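Local structure of membrane-bound lytic murein transglycosylase (Agrobacterium tumefaciens, 2PNW) at residues A[238-243]-A[249-254]; A[30-35]-A[77-82]. The protein probably cleaves the glycan strands of peptidoglycan as a lytic transglycosylase of the MltA family, forming 1,6-anhydromuramoyl ends. All blocks are in the same frame, centred on the assembly; numbering follows the deposited sequence.

Contact 1. Residues A[238-243]-A[249-254]; sequences RQWLAD and DGVLWH
The six-membered part of the W240 indole is met obliquely at its CZ3/CH2 end by one methyl of V251, CG2, which lies 3.9 Å from CZ3 of W240 and nearly as close to the adjoining CH2. The ring extends that far because CG of W240 stands anti to the backbone N (chi1 -173°), which swings the indole out from the flank of its helix toward 249-254. The other branch of V251 serves L241: CG1 of V251 sits 4.2 Å from CD2 of L241. The fork of L241 is divided in turn, its CD1 meeting CD2 of L252 at 4.4 Å. Within its own helix, CD2 of L241 also lies in the plane of the W240 ring, at its edge, so indole rim and leucine methyl form a continuous apolar ridge against which the two methyls of the valine fit. This is the packing of two successive helices joined by a short connection, within the MltA-specific insert domain: helix 248-252 follows helix 234-243 in the chain, and the closest CA atoms of the two segments, those of L241 and V251, are 8.7 Å apart. I217 of helix 217-223 touches both L241 and V251, and helix 180-189 contributes V181 against L241 and F184 against L252. H244, in the connecting turn, stacks on W240 and hydrogen-bonds through ND1 to the W240 carbonyl.

Contact 2. Residues A[30-35]-A[77-82]; sequences PAMATI and QFFETN
F78 and F79 both receive the terminal methyl of M32, the one residue of 30-35 that touches 77-82. Along the second helix, F78 comes first: its CE2 lies 4.1 Å from CE of M32, and the two side chains run past each other in opposite senses. The next residue, F79, comes from the opposite direction, its CZ 3.8 Å from CE of M32, the methyl standing oblique to the ring. The sulfur takes part as well, in a Met-aromatic contact with SD of M32 5.2 Å from the centroid of the F79 ring and 68° off its normal. A bend at the end of the methionine chain (chi3 -69°) turns CE aside from the line of the chain, where both rings can reach it. The phenylalanines also pack on each other, CD2 of F78 sitting 3.7 Å above the centre of the F79 ring. Further on, N82 turns its ND2 back to the carbonyl O of F78 in a weak hydrogen bond. The closest CA atoms of the two segments, those of M32 and F79, are 12.2 Å apart; L61 of helix 54-66 touches M32 and A64 touches F78, while strand 316-324 brings L321 against M32 and L319 against F79.

Both contacts are buried and apolar between helices, yet they lie on opposite sides of the chain's centre, about 43 Å apart between centres, and share no helix. Contact 1 is local, joining successive helices of the MltA-specific insert region across a short turn, whereas contact 2 brings together segments with 41 residues between them. Their chemistry differs accordingly: branched aliphatic side chains meet methyl to methyl beside an indole in contact 1, while in contact 2 a single long methionine spans a wider gap to two phenyl rings. Around contact 1 lie other helices and loop residues; around contact 2, helix 54-66 and strand 316-324, which falls in the 3D domain range.

Contact 1. Residues A[238-243]-A[249-254]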
ATOM      1  N   ARG A 238     -13.928  11.223  -7.521  1.00 18.66           N
ATOM      2  CA  ARG A 238     -13.264  12.266  -8.299  1.00 19.19           C
ATOM      3  C   ARG A 238     -14.295  13.127  -9.069  1.00 19.01           C
ATOM      4  O   ARG A 238     -14.156  14.346  -9.147  1.00 18.89           O
ATOM      5  CB  ARG A 238     -12.299  11.634  -9.282  1.00 18.19           C
ATOM      6  CG  ARG A 238     -10.970  11.140  -8.666  1.00 19.89           C
ATOM      7  CD  ARG A 238     -10.154  10.487  -9.805  1.00 22.02           C
ATOM      8  NE  ARG A 238      -8.857   9.915  -9.396  1.00 22.45           N
ATOM      9  CZ  ARG A 238      -7.715  10.595  -9.319  1.00 24.21           C
ATOM     10  NH1 ARG A 238      -7.689  11.893  -9.566  1.00 23.06           N
ATOM     11  NH2 ARG A 238      -6.583   9.964  -9.012  1.00 22.43           N
ATOM     12  N   GLN A 239     -15.329  12.493  -9.613  1.00 20.20           N
ATOM     13  CA  GLN A 239     -16.397  13.264 -10.316  1.00 20.60           C
ATOM     14  C   GLN A 239     -17.072  14.238  -9.348  1.00 20.18           C
ATOM     15  O   GLN A 239     -17.304  15.409  -9.687  1.00 20.68           O
ATOM     16  CB  GLN A 239     -17.447  12.321 -10.931  1.00 20.88           C
ATOM     17  CG  GLN A 239     -18.483  13.042 -11.860  1.00 22.79           C
ATOM     18  CD  GLN A 239     -17.817  13.752 -13.021  1.00 29.58           C
ATOM     19  OE1 GLN A 239     -17.142  13.126 -13.838  1.00 31.01           O
ATOM     20  NE2 GLN A 239     -17.989  15.062 -13.094  1.00 30.93           N
ATOM     21  N   TRP A 240     -17.427  13.745  -8.159  1.00 19.32           N
ATOM     22  CA  TRP A 240     -18.112  14.594  -7.153  1.00 18.37           C
ATOM     23  C   TRP A 240     -17.245  15.786  -6.829  1.00 17.32           C
ATOM     24  O   TRP A 240     -17.706  16.927  -6.819  1.00 17.19           O
ATOM     25  CB  TRP A 240     -18.435  13.819  -5.856  1.00 19.04           C
ATOM     26  CG  TRP A 240     -19.283  14.653  -4.915  1.00 19.12           C
ATOM     27  CD1 TRP A 240     -20.660  14.657  -4.844  1.00 19.79           C
ATOM     28  CD2 TRP A 240     -18.830  15.619  -3.954  1.00 18.25           C
ATOM     29  NE1 TRP A 240     -21.081  15.560  -3.892  1.00 18.78           N
ATOM     30  CE2 TRP A 240     -19.986  16.176  -3.345  1.00 18.56           C
ATOM     31  CE3 TRP A 240     -17.561  16.089  -3.562  1.00 18.18           C
ATOM     32  CZ2 TRP A 240     -19.914  17.152  -2.352  1.00 18.95           C
ATOM     33  CZ3 TRP A 240     -17.485  17.077  -2.581  1.00 18.53           C
ATOM     34  CH2 TRP A 240     -18.663  17.603  -1.986  1.00 19.05           C
ATOM     35  N   LEU A 241     -15.956  15.533  -6.598  1.00 16.21           N
ATOM     36  CA  LEU A 241     -15.014  16.602  -6.306  1.00 16.13           C
ATOM     37  C   LEU A 241     -14.849  17.577  -7.486  1.00 16.70           C
ATOM     38  O   LEU A 241     -14.755  18.779  -7.292  1.00 16.97           O
ATOM     39  CB  LEU A 241     -13.650  15.998  -5.905  1.00 15.99           C
ATOM     40  CG  LEU A 241     -13.637  15.318  -4.517  1.00 16.51           C
ATOM     41  CD1 LEU A 241     -12.336  14.435  -4.429  1.00 17.30           C
ATOM     42  CD2 LEU A 241     -13.742  16.329  -3.351  1.00 17.23           C
ATOM     43  N   ALA A 242     -14.805  17.049  -8.703  1.00 17.82           N
ATOM     44  CA  ALA A 242     -14.740  17.914  -9.910  1.00 19.17           C
ATOM     45  C   ALA A 242     -15.985  18.821 -10.011  1.00 19.59           C
ATOM     46  O   ALA A 242     -15.886  19.966 -10.441  1.00 21.52           O
ATOM     47  CB  ALA A 242     -14.642  17.064 -11.153  1.00 18.95           C
ATOM     48  N   ASP A 243     -17.130  18.288  -9.607  1.00 19.99           N
ATOM     49  CA  ASP A 243     -18.421  19.015  -9.640  1.00 20.26           C
ATOM     50  C   ASP A 243     -18.665  19.957  -8.456  1.00 20.09           C
ATOM     51  O   ASP A 243     -19.674  20.703  -8.432  1.00 18.91           O
ATOM     52  CB  ASP A 243     -19.572  18.009  -9.738  1.00 20.43           C
ATOM     53  CG  ASP A 243     -19.634  17.332 -11.089  1.00 23.39           C
ATOM     54  OD1 ASP A 243     -19.146  17.911 -12.068  1.00 27.26           O
ATOM     55  OD2 ASP A 243     -20.192  16.233 -11.163  1.00 25.64           O
ATOM     56  N   ASP A 249     -11.844  21.702  -0.557  1.00 15.62           N
ATOM     57  CA  ASP A 249     -10.927  21.828   0.599  1.00 16.62           C
ATOM     58  C   ASP A 249     -11.519  21.257   1.871  1.00 17.36           C
ATOM     59  O   ASP A 249     -10.833  20.553   2.613  1.00 17.02           O
ATOM     60  CB  ASP A 249     -10.463  23.281   0.845  1.00 16.87           C
ATOM     61  CG  ASP A 249      -9.564  23.803  -0.242  1.00 19.50           C
ATOM     62  OD1 ASP A 249      -9.008  23.000  -1.027  1.00 22.26           O
ATOM     63  OD2 ASP A 249      -9.397  25.042  -0.312  1.00 24.16           O
ATOM     64  N   GLY A 250     -12.791  21.557   2.153  1.00 17.09           N
ATOM     65  CA  GLY A 250     -13.420  21.066   3.393  1.00 16.84           C
ATOM     66  C   GLY A 250     -13.413  19.556   3.488  1.00 17.10           C
ATOM     67  O   GLY A 250     -13.208  18.984   4.566  1.00 17.01           O
ATOM     68  N   VAL A 251     -13.632  18.906   2.343  1.00 15.49           N
ATOM     69  CA  VAL A 251     -13.666  17.466   2.268  1.00 15.95           C
ATOM     70  C   VAL A 251     -12.236  16.898   2.378  1.00 14.99           C
ATOM     71  O   VAL A 251     -12.005  15.987   3.141  1.00 14.55           O
ATOM     72  CB  VAL A 251     -14.352  16.998   0.964  1.00 16.12           C
ATOM     73  CG1 VAL A 251     -14.188  15.472   0.761  1.00 17.13           C
ATOM     74  CG2 VAL A 251     -15.869  17.388   0.987  1.00 17.36           C
ATOM     75  N   LEU A 252     -11.302  17.405   1.577  1.00 15.11           N
ATOM     76  CA  LEU A 252      -9.921  16.864   1.647  1.00 14.74           C
ATOM     77  C   LEU A 252      -9.347  17.043   3.046  1.00 14.23           C
ATOM     78  O   LEU A 252      -8.645  16.170   3.558  1.00 14.08           O
ATOM     79  CB  LEU A 252      -9.015  17.579   0.646  1.00 14.94           C
ATOM     80  CG  LEU A 252      -9.465  17.415  -0.817  1.00 14.27           C
ATOM     81  CD1 LEU A 252      -8.325  17.873  -1.761  1.00 16.27           C
ATOM     82  CD2 LEU A 252      -9.928  15.959  -1.122  1.00 15.27           C
ATOM     83  N   TRP A 253      -9.651  18.175   3.671  1.00 14.73           N
ATOM     84  CA  TRP A 253      -9.046  18.505   4.977  1.00 14.78           C
ATOM     85  C   TRP A 253      -9.613  17.694   6.155  1.00 15.47           C
ATOM     86  O   TRP A 253      -9.036  17.690   7.262  1.00 15.61           O
ATOM     87  CB  TRP A 253      -9.150  20.018   5.224  1.00 15.38           C
ATOM     88  CG  TRP A 253      -8.280  20.857   4.308  1.00 14.99           C
ATOM     89  CD1 TRP A 253      -7.198  20.439   3.581  1.00 15.13           C
ATOM     90  CD2 TRP A 253      -8.397  22.264   4.068  1.00 15.21           C
ATOM     91  NE1 TRP A 253      -6.660  21.483   2.879  1.00 16.14           N
ATOM     92  CE2 TRP A 253      -7.362  22.624   3.181  1.00 16.85           C
ATOM     93  CE3 TRP A 253      -9.282  23.267   4.524  1.00 16.61           C
ATOM     94  CZ2 TRP A 253      -7.182  23.940   2.732  1.00 16.59           C
ATOM     95  CZ3 TRP A 253      -9.098  24.572   4.086  1.00 16.17           C
ATOM     96  CH2 TRP A 253      -8.054  24.902   3.195  1.00 16.86           C
ATOM     97  N   HIS A 254     -10.725  16.985   5.908  1.00 15.16           N
ATOM     98  CA  HIS A 254     -11.248  15.958   6.832  1.00 14.45           C
ATOM     99  C   HIS A 254     -10.182  14.891   7.045  1.00 14.31           C
ATOM    100  O   HIS A 254     -10.102  14.288   8.108  1.00 15.46           O
ATOM    101  CB  HIS A 254     -12.499  15.310   6.231  1.00 14.35           C
ATOM    102  CG  HIS A 254     -13.016  14.133   6.998  1.00 14.54           C
ATOM    103  ND1 HIS A 254     -13.566  14.254   8.256  1.00 15.99           N
ATOM    104  CD2 HIS A 254     -13.149  12.833   6.649  1.00 15.78           C
ATOM    105  CE1 HIS A 254     -13.985  13.067   8.666  1.00 15.73           C
ATOM    106  NE2 HIS A 254     -13.732  12.183   7.709  1.00 15.32           N
TER

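Contact 2. Residues A[30-35]-A[77-82]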
ATOM      1  N   PRO A  30      11.594 -13.381  -9.063  1.00 17.44           N
ATOM      2  CA  PRO A  30      12.403 -12.181  -8.886  1.00 17.58           C
ATOM      3  C   PRO A  30      12.003 -11.331  -7.671  1.00 17.15           C
ATOM      4  O   PRO A  30      12.859 -10.717  -7.067  1.00 16.99           O
ATOM      5  CB  PRO A  30      12.154 -11.375 -10.169  1.00 18.17           C
ATOM      6  CG  PRO A  30      11.720 -12.374 -11.178  1.00 18.47           C
ATOM      7  CD  PRO A  30      10.932 -13.405 -10.389  1.00 18.16           C
ATOM      8  N   ALA A  31      10.714 -11.252  -7.365  1.00 16.63           N
ATOM      9  CA  ALA A  31      10.275 -10.458  -6.211  1.00 16.63           C
ATOM     10  C   ALA A  31      10.825 -11.080  -4.922  1.00 15.85           C
ATOM     11  O   ALA A  31      11.302 -10.356  -4.045  1.00 16.53           O
ATOM     12  CB  ALA A  31       8.745 -10.369  -6.161  1.00 16.14           C
ATOM     13  N   MET A  32      10.753 -12.406  -4.807  1.00 14.80           N
ATOM     14  CA  MET A  32      11.323 -13.103  -3.628  1.00 15.47           C
ATOM     15  C   MET A  32      12.844 -12.857  -3.533  1.00 16.46           C
ATOM     16  O   MET A  32      13.396 -12.676  -2.436  1.00 16.61           O
ATOM     17  CB  MET A  32      11.023 -14.617  -3.688  1.00 16.04           C
ATOM     18  CG  MET A  32       9.559 -15.017  -3.283  1.00 16.40           C
ATOM     19  SD  MET A  32       9.313 -16.838  -3.001  1.00 12.05           S
ATOM     20  CE  MET A  32       9.528 -17.336  -4.726  1.00 20.72           C
ATOM     21  N   ALA A  33      13.534 -12.850  -4.680  1.00 15.75           N
ATOM     22  CA  ALA A  33      14.969 -12.483  -4.681  1.00 16.54           C
ATOM     23  C   ALA A  33      15.234 -11.053  -4.154  1.00 16.18           C
ATOM     24  O   ALA A  33      16.234 -10.802  -3.451  1.00 16.84           O
ATOM     25  CB  ALA A  33      15.579 -12.684  -6.097  1.00 17.69           C
ATOM     26  N   THR A  34      14.347 -10.102  -4.467  1.00 15.39           N
ATOM     27  CA  THR A  34      14.552  -8.745  -3.967  1.00 15.51           C
ATOM     28  C   THR A  34      14.340  -8.705  -2.444  1.00 15.76           C
ATOM     29  O   THR A  34      15.040  -7.963  -1.747  1.00 14.26           O
ATOM     30  CB  THR A  34      13.638  -7.651  -4.646  1.00 16.23           C
ATOM     31  OG1 THR A  34      12.261  -7.913  -4.365  1.00 17.23           O
ATOM     32  CG2 THR A  34      13.824  -7.648  -6.149  1.00 18.29           C
ATOM     33  N   ILE A  35      13.364  -9.472  -1.955  1.00 15.10           N
ATOM     34  CA  ILE A  35      13.102  -9.546  -0.497  1.00 15.45           C
ATOM     35  C   ILE A  35      14.317 -10.156   0.205  1.00 15.84           C
ATOM     36  O   ILE A  35      14.762  -9.647   1.240  1.00 15.71           O
ATOM     37  CB  ILE A  35      11.862 -10.385  -0.188  1.00 15.47           C
ATOM     38  CG1 ILE A  35      10.617  -9.737  -0.833  1.00 16.06           C
ATOM     39  CG2 ILE A  35      11.609 -10.423   1.344  1.00 13.39           C
ATOM     40  CD1 ILE A  35       9.458 -10.765  -0.931  1.00 16.65           C
ATOM     41  N   GLN A  77       4.963 -25.857  -8.394  1.00 24.36           N
ATOM     42  CA  GLN A  77       5.528 -27.003  -7.676  1.00 24.78           C
ATOM     43  C   GLN A  77       6.467 -26.554  -6.577  1.00 24.11           C
ATOM     44  O   GLN A  77       6.516 -27.162  -5.507  1.00 24.11           O
ATOM     45  CB  GLN A  77       6.262 -27.968  -8.627  1.00 25.34           C
ATOM     46  CG  GLN A  77       6.792 -29.234  -7.920  1.00 29.27           C
ATOM     47  CD  GLN A  77       5.672 -30.122  -7.381  1.00 33.82           C
ATOM     48  OE1 GLN A  77       4.807 -30.568  -8.132  1.00 36.19           O
ATOM     49  NE2 GLN A  77       5.692 -30.385  -6.079  1.00 33.70           N
ATOM     50  N   PHE A  78       7.221 -25.490  -6.832  1.00 22.91           N
ATOM     51  CA  PHE A  78       8.045 -24.926  -5.783  1.00 22.10           C
ATOM     52  C   PHE A  78       7.238 -24.693  -4.499  1.00 21.92           C
ATOM     53  O   PHE A  78       7.660 -25.095  -3.399  1.00 22.53           O
ATOM     54  CB  PHE A  78       8.665 -23.594  -6.219  1.00 21.34           C
ATOM     55  CG  PHE A  78       9.346 -22.879  -5.087  1.00 21.18           C
ATOM     56  CD1 PHE A  78      10.597 -23.304  -4.645  1.00 21.03           C
ATOM     57  CD2 PHE A  78       8.720 -21.800  -4.437  1.00 21.31           C
ATOM     58  CE1 PHE A  78      11.232 -22.675  -3.546  1.00 23.04           C
ATOM     59  CE2 PHE A  78       9.326 -21.176  -3.352  1.00 20.96           C
ATOM     60  CZ  PHE A  78      10.596 -21.611  -2.904  1.00 20.56           C
ATOM     61  N   PHE A  79       6.095 -24.026  -4.635  1.00 21.60           N
ATOM     62  CA  PHE A  79       5.262 -23.698  -3.465  1.00 22.18           C
ATOM     63  C   PHE A  79       4.634 -24.935  -2.830  1.00 23.21           C
ATOM     64  O   PHE A  79       4.572 -25.039  -1.597  1.00 23.25           O
ATOM     65  CB  PHE A  79       4.201 -22.632  -3.807  1.00 21.30           C
ATOM     66  CG  PHE A  79       4.801 -21.282  -4.095  1.00 21.30           C
ATOM     67  CD1 PHE A  79       5.276 -20.475  -3.051  1.00 20.63           C
ATOM     68  CD2 PHE A  79       4.960 -20.847  -5.405  1.00 22.11           C
ATOM     69  CE1 PHE A  79       5.876 -19.233  -3.315  1.00 19.69           C
ATOM     70  CE2 PHE A  79       5.572 -19.609  -5.673  1.00 21.43           C
ATOM     71  CZ  PHE A  79       6.031 -18.813  -4.626  1.00 18.76           C
ATOM     72  N   GLU A  80       4.161 -25.856  -3.667  1.00 24.10           N
ATOM     73  CA  GLU A  80       3.594 -27.131  -3.180  1.00 24.92           C
ATOM     74  C   GLU A  80       4.570 -27.946  -2.356  1.00 25.08           C
ATOM     75  O   GLU A  80       4.172 -28.545  -1.374  1.00 25.86           O
ATOM     76  CB  GLU A  80       3.051 -27.972  -4.341  1.00 25.60           C
ATOM     77  CG  GLU A  80       1.996 -27.226  -5.135  1.00 29.03           C
ATOM     78  CD  GLU A  80       1.194 -28.112  -6.057  1.00 35.97           C
ATOM     79  OE1 GLU A  80       0.965 -29.294  -5.690  1.00 38.78           O
ATOM     80  OE2 GLU A  80       0.783 -27.614  -7.140  1.00 35.89           O
ATOM     81  N   THR A  81       5.844 -27.935  -2.738  1.00 25.09           N
ATOM     82  CA  THR A  81       6.900 -28.648  -2.036  1.00 25.70           C
ATOM     83  C   THR A  81       7.327 -27.946  -0.741  1.00 25.86           C
ATOM     84  O   THR A  81       7.599 -28.610   0.268  1.00 25.70           O
ATOM     85  CB  THR A  81       8.133 -28.838  -2.963  1.00 25.87           C
ATOM     86  OG1 THR A  81       7.769 -29.653  -4.072  1.00 27.53           O
ATOM     87  CG2 THR A  81       9.320 -29.499  -2.235  1.00 27.23           C
ATOM     88  N   ASN A  82       7.358 -26.613  -0.766  1.00 24.53           N
ATOM     89  CA  ASN A  82       8.078 -25.845   0.248  1.00 24.40           C
ATOM     90  C   ASN A  82       7.214 -24.973   1.164  1.00 24.25           C
ATOM     91  O   ASN A  82       7.725 -24.306   2.079  1.00 24.10           O
ATOM     92  CB  ASN A  82       9.170 -25.014  -0.435  1.00 24.12           C
ATOM     93  CG  ASN A  82      10.242 -25.878  -1.049  1.00 26.21           C
ATOM     94  OD1 ASN A  82      10.860 -26.700  -0.361  1.00 25.74           O
ATOM     95  ND2 ASN A  82      10.459 -25.721  -2.356  1.00 23.54           N
TER